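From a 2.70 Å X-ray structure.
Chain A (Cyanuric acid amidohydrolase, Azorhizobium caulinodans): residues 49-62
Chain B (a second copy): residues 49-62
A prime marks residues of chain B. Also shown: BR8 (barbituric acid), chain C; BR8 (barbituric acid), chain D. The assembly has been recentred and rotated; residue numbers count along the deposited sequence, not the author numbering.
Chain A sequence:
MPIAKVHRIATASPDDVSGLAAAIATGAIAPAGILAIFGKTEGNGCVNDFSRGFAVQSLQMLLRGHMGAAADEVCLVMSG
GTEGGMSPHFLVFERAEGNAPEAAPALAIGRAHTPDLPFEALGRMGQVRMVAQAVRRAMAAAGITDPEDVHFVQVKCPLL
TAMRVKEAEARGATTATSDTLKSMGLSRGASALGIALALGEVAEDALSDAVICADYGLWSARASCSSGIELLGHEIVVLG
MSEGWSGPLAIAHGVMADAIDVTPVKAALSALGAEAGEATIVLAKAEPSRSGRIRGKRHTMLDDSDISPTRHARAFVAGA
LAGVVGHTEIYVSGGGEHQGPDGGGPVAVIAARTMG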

# COMPACT_ATOMS: atom_id res chain seq x y z
N ASP A 49 9.75 8.07 3.59
CA ASP A 49 10.75 7.04 3.48
C ASP A 49 11.87 7.42 4.41
O ASP A 49 12.62 8.35 4.13
CB ASP A 49 11.24 6.91 2.04
CG ASP A 49 12.35 5.86 1.87
OD1 ASP A 49 13.02 5.46 2.87
OD2 ASP A 49 12.54 5.43 0.70
N PHE A 50 12.01 6.70 5.52
CA PHE A 50 13.04 7.04 6.48
C PHE A 50 14.22 6.08 6.39
O PHE A 50 15.19 6.21 7.16
CB PHE A 50 12.47 7.06 7.90
CG PHE A 50 11.32 7.98 8.02
CD1 PHE A 50 11.53 9.36 8.11
CD2 PHE A 50 10.01 7.49 7.95
CE1 PHE A 50 10.44 10.24 8.18
CE2 PHE A 50 8.92 8.37 8.02
CZ PHE A 50 9.13 9.74 8.12
N SER A 51 14.18 5.14 5.45
CA SER A 51 15.33 4.30 5.27
C SER A 51 16.49 5.17 4.76
O SER A 51 17.65 4.92 5.08
CB SER A 51 15.02 3.15 4.33
OG SER A 51 14.91 3.59 2.99
N ARG A 52 16.17 6.22 4.00
CA ARG A 52 17.16 7.14 3.44
C ARG A 52 17.93 7.84 4.56
O ARG A 52 19.16 7.80 4.60
CB ARG A 52 16.49 8.20 2.54
CG ARG A 52 15.94 7.65 1.22
CD ARG A 52 15.29 8.72 0.36
NE ARG A 52 14.32 9.48 1.12
CZ ARG A 52 13.05 9.64 0.79
NH1 ARG A 52 12.58 9.10 -0.33
NH2 ARG A 52 12.25 10.36 1.56
N GLY A 53 17.19 8.51 5.44
CA GLY A 53 17.80 9.25 6.53
C GLY A 53 18.55 8.34 7.48
O GLY A 53 19.63 8.70 7.97
N PHE A 54 17.99 7.15 7.70
CA PHE A 54 18.62 6.13 8.53
C PHE A 54 20.00 5.73 7.96
O PHE A 54 20.98 5.66 8.70
CB PHE A 54 17.69 4.91 8.63
CG PHE A 54 18.04 3.96 9.72
CD1 PHE A 54 18.97 4.28 10.70
CD2 PHE A 54 17.42 2.73 9.80
CE1 PHE A 54 19.28 3.39 11.72
CE2 PHE A 54 17.74 1.85 10.82
CZ PHE A 54 18.67 2.18 11.77
N ALA A 55 20.08 5.48 6.65
CA ALA A 55 21.37 5.15 6.03
C ALA A 55 22.34 6.33 6.15
O ALA A 55 23.54 6.14 6.36
CB ALA A 55 21.19 4.77 4.58
N VAL A 56 21.83 7.55 5.98
CA VAL A 56 22.68 8.73 6.00
C VAL A 56 23.32 8.86 7.37
O VAL A 56 24.54 8.98 7.49
CB VAL A 56 21.91 10.01 5.67
CG1 VAL A 56 22.73 11.20 5.99
CG2 VAL A 56 21.53 10.03 4.17
N GLN A 57 22.49 8.78 8.40
CA GLN A 57 22.97 8.89 9.77
C GLN A 57 24.02 7.84 10.03
O GLN A 57 25.05 8.12 10.61
CB GLN A 57 21.82 8.72 10.75
CG GLN A 57 22.12 9.19 12.15
CD GLN A 57 20.90 9.11 13.04
OE1 GLN A 57 20.33 8.02 13.28
NE2 GLN A 57 20.50 10.27 13.57
N SER A 58 23.76 6.63 9.57
CA SER A 58 24.68 5.53 9.80
C SER A 58 25.99 5.76 9.10
O SER A 58 27.06 5.49 9.66
CB SER A 58 24.06 4.23 9.35
OG SER A 58 22.91 4.00 10.14
N LEU A 59 25.90 6.26 7.87
CA LEU A 59 27.08 6.54 7.10
C LEU A 59 27.84 7.71 7.69
O LEU A 59 29.07 7.66 7.78
CB LEU A 59 26.70 6.82 5.66
CG LEU A 59 26.46 5.56 4.83
CD1 LEU A 59 25.89 5.93 3.44
CD2 LEU A 59 27.74 4.74 4.73
N GLN A 60 27.11 8.74 8.12
CA GLN A 60 27.72 9.92 8.75
C GLN A 60 28.52 9.53 10.01
O GLN A 60 29.68 9.96 10.17
CB GLN A 60 26.66 10.95 9.10
CG GLN A 60 26.25 11.89 7.99
CD GLN A 60 24.99 12.70 8.37
OE1 GLN A 60 24.36 12.45 9.40
NE2 GLN A 60 24.65 13.70 7.55
N MSE A 61 27.92 8.71 10.88
CA MSE A 61 28.60 8.17 12.05
C MSE A 61 29.88 7.43 11.73
O MSE A 61 30.92 7.71 12.34
CB MSE A 61 27.70 7.22 12.82
CG MSE A 61 26.66 7.91 13.66
SE MSE A 61 25.44 6.57 14.34
CE MSE A 61 26.62 5.94 15.77
N LEU A 62 29.84 6.50 10.79
CA LEU A 62 31.06 5.80 10.40
C LEU A 62 32.13 6.76 9.83
O LEU A 62 33.31 6.68 10.20
CB LEU A 62 30.74 4.70 9.39
CG LEU A 62 31.88 3.80 8.95
CD1 LEU A 62 31.28 2.60 8.36
CD2 LEU A 62 32.62 4.48 7.87
N1 BR8 C . 5.32 -3.53 15.90
C2 BR8 C . 5.21 -2.21 15.64
O2 BR8 C . 6.18 -1.63 15.19
N3 BR8 C . 4.03 -1.55 15.87
C4 BR8 C . 2.89 -2.22 16.39
O4 BR8 C . 1.85 -1.60 16.57
C5 BR8 C . 2.90 -3.70 16.76
C6 BR8 C . 4.27 -4.27 16.43
O8 BR8 C . 4.48 -5.45 16.63
N1 BR8 D . 13.55 9.63 -4.15
C2 BR8 D . 13.87 8.37 -3.76
O2 BR8 D . 14.07 8.17 -2.58
N3 BR8 D . 13.95 7.36 -4.67
C4 BR8 D . 13.70 7.58 -6.05
O4 BR8 D . 13.77 6.65 -6.84
C5 BR8 D . 13.37 8.96 -6.63
C6 BR8 D . 13.32 9.96 -5.48
O8 BR8 D . 13.04 11.11 -5.71
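Chain B 49-62: DFSRGFAVQSLQML

The most unusual feature of this contact is the packing of Phe54 and Phe54′ around an exact two-fold axis: each ring lies over the other chain's backbone rather than squarely on its partner ring. The ring planes are near parallel, at 23°, but slid apart, with centroids 5.5 Å apart. Over one face of the Phe54 ring lies Phe54′ N, 3.7 Å from Phe54 CZ, and Phe54′ CB stands 4.2 Å from the ring centroid in a CH-pi contact; symmetry repeats both.

Chain B, like chain A, is alpha-helical through residues 51 to 62, and the helix continues beyond. The two helices point broadly the same way, crossing at 33° with axes 9.3 Å apart at closest approach, and the CA atoms of Phe54 and Phe54′ are 5.3 Å apart. Gly53′ suits this narrow place: Phe54 CZ lies 3.5 Å from Gly53′ C, and a CB on the glycine would come within 3.1 Å of Phe54 CE2. Phe50′ points its CA-to-CB bond toward chain A, its CB 4.0 Å from Phe54 CD2. Asp49′ OD1 caps the helix start, accepting from Ser51′ N at 2.8 Å and weakly from Arg52′ N at 3.4 Å. The CA-to-CB bond of Arg52′ points away from chain A, and its NH1 donates to O2 of the chain C barbituric acid at 2.8 Å.

One turn beyond Phe54′, the long, flexible side chain of Gln57′ fits as a knob among Phe54, Gln57, Ser58 and Met61. Ser58′ is small enough to turn its hydroxyl back onto its own helix, where OG donates to Phe54′ O at 2.9 Å. Farther along, the helices have diverged, and the CA atoms of Met61 and Met61′ are 9.8 Å apart. Their long selenomethionine side chains span this gap, bringing Met61 SE within 3.8 Å of Met61′ SE.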

# COMPACT_ATOMS: atom_id res chain seq x y z
N ASP B 49 9.81 -1.75 8.60
CA ASP B 49 9.61 -0.46 9.20
C ASP B 49 10.94 -0.05 9.79
O ASP B 49 11.36 -0.60 10.80
CB ASP B 49 8.52 -0.53 10.27
CG ASP B 49 8.30 0.81 10.99
OD1 ASP B 49 9.19 1.72 10.97
OD2 ASP B 49 7.20 0.95 11.59
N PHE B 50 11.59 0.93 9.18
CA PHE B 50 12.89 1.35 9.67
C PHE B 50 12.81 2.65 10.45
O PHE B 50 13.83 3.16 10.92
CB PHE B 50 13.89 1.46 8.52
CG PHE B 50 14.00 0.20 7.75
CD1 PHE B 50 14.74 -0.87 8.25
CD2 PHE B 50 13.29 0.04 6.56
CE1 PHE B 50 14.81 -2.08 7.56
CE2 PHE B 50 13.35 -1.17 5.85
CZ PHE B 50 14.10 -2.23 6.35
N SER B 51 11.60 3.19 10.60
CA SER B 51 11.48 4.36 11.43
C SER B 51 11.82 3.98 12.88
O SER B 51 12.37 4.78 13.62
CB SER B 51 10.09 4.97 11.31
OG SER B 51 9.13 4.18 11.98
N ARG B 52 11.54 2.73 13.25
CA ARG B 52 11.80 2.22 14.60
C ARG B 52 13.30 2.26 14.89
O ARG B 52 13.74 2.83 15.89
CB ARG B 52 11.28 0.78 14.76
CG ARG B 52 9.76 0.65 14.78
CD ARG B 52 9.28 -0.78 14.94
NE ARG B 52 9.91 -1.65 13.97
CZ ARG B 52 9.27 -2.43 13.11
NH1 ARG B 52 7.94 -2.46 13.11
NH2 ARG B 52 9.95 -3.18 12.27
N GLY B 53 14.08 1.60 14.03
CA GLY B 53 15.51 1.52 14.22
C GLY B 53 16.17 2.88 14.14
O GLY B 53 17.10 3.18 14.91
N PHE B 54 15.64 3.72 13.25
CA PHE B 54 16.11 5.09 13.10
C PHE B 54 15.93 5.88 14.42
O PHE B 54 16.85 6.57 14.86
CB PHE B 54 15.35 5.76 11.95
CG PHE B 54 15.96 7.03 11.45
CD1 PHE B 54 17.24 7.42 11.85
CD2 PHE B 54 15.29 7.84 10.57
CE1 PHE B 54 17.81 8.59 11.38
CE2 PHE B 54 15.87 9.01 10.11
CZ PHE B 54 17.12 9.39 10.52
N ALA B 55 14.76 5.78 15.05
CA ALA B 55 14.53 6.46 16.33
C ALA B 55 15.47 5.89 17.41
O ALA B 55 15.98 6.63 18.25
CB ALA B 55 13.10 6.31 16.77
N VAL B 56 15.68 4.58 17.39
CA VAL B 56 16.51 3.93 18.40
C VAL B 56 17.92 4.47 18.32
O VAL B 56 18.49 4.93 19.31
CB VAL B 56 16.52 2.41 18.26
CG1 VAL B 56 17.58 1.83 19.12
CG2 VAL B 56 15.15 1.83 18.67
N GLN B 57 18.47 4.45 17.11
CA GLN B 57 19.82 4.94 16.88
C GLN B 57 19.94 6.36 17.35
O GLN B 57 20.90 6.73 18.01
CB GLN B 57 20.17 4.85 15.40
CG GLN B 57 21.64 4.95 15.11
CD GLN B 57 21.94 4.73 13.64
OE1 GLN B 57 21.48 5.49 12.76
NE2 GLN B 57 22.75 3.71 13.36
N SER B 58 18.94 7.17 17.03
CA SER B 58 18.98 8.57 17.38
C SER B 58 18.93 8.76 18.88
O SER B 58 19.65 9.61 19.43
CB SER B 58 17.82 9.30 16.73
OG SER B 58 17.99 9.22 15.33
N LEU B 59 18.09 7.96 19.52
CA LEU B 59 17.97 8.02 20.96
C LEU B 59 19.23 7.50 21.63
O LEU B 59 19.70 8.11 22.59
CB LEU B 59 16.76 7.23 21.41
CG LEU B 59 15.44 7.98 21.27
CD1 LEU B 59 14.25 7.04 21.55
CD2 LEU B 59 15.43 9.21 22.16
N GLN B 60 19.79 6.41 21.09
CA GLN B 60 21.03 5.84 21.62
C GLN B 60 22.18 6.86 21.57
O GLN B 60 22.89 7.03 22.58
CB GLN B 60 21.40 4.59 20.84
CG GLN B 60 20.75 3.30 21.28
CD GLN B 60 20.99 2.16 20.27
OE1 GLN B 60 21.53 2.38 19.17
NE2 GLN B 60 20.62 0.93 20.65
N MSE B 61 22.34 7.54 20.43
CA MSE B 61 23.32 8.61 20.29
C MSE B 61 23.18 9.71 21.32
O MSE B 61 24.15 10.09 21.96
CB MSE B 61 23.25 9.25 18.91
CG MSE B 61 23.90 8.43 17.83
SE MSE B 61 23.46 9.24 16.12
CE MSE B 61 24.79 10.68 16.25
N LEU B 62 21.97 10.24 21.48
CA LEU B 62 21.76 11.27 22.49
C LEU B 62 22.06 10.76 23.92
O LEU B 62 22.73 11.44 24.71
CB LEU B 62 20.33 11.81 22.42
CG LEU B 62 19.96 12.96 23.34
CD1 LEU B 62 18.75 13.57 22.79
CD2 LEU B 62 19.61 12.40 24.66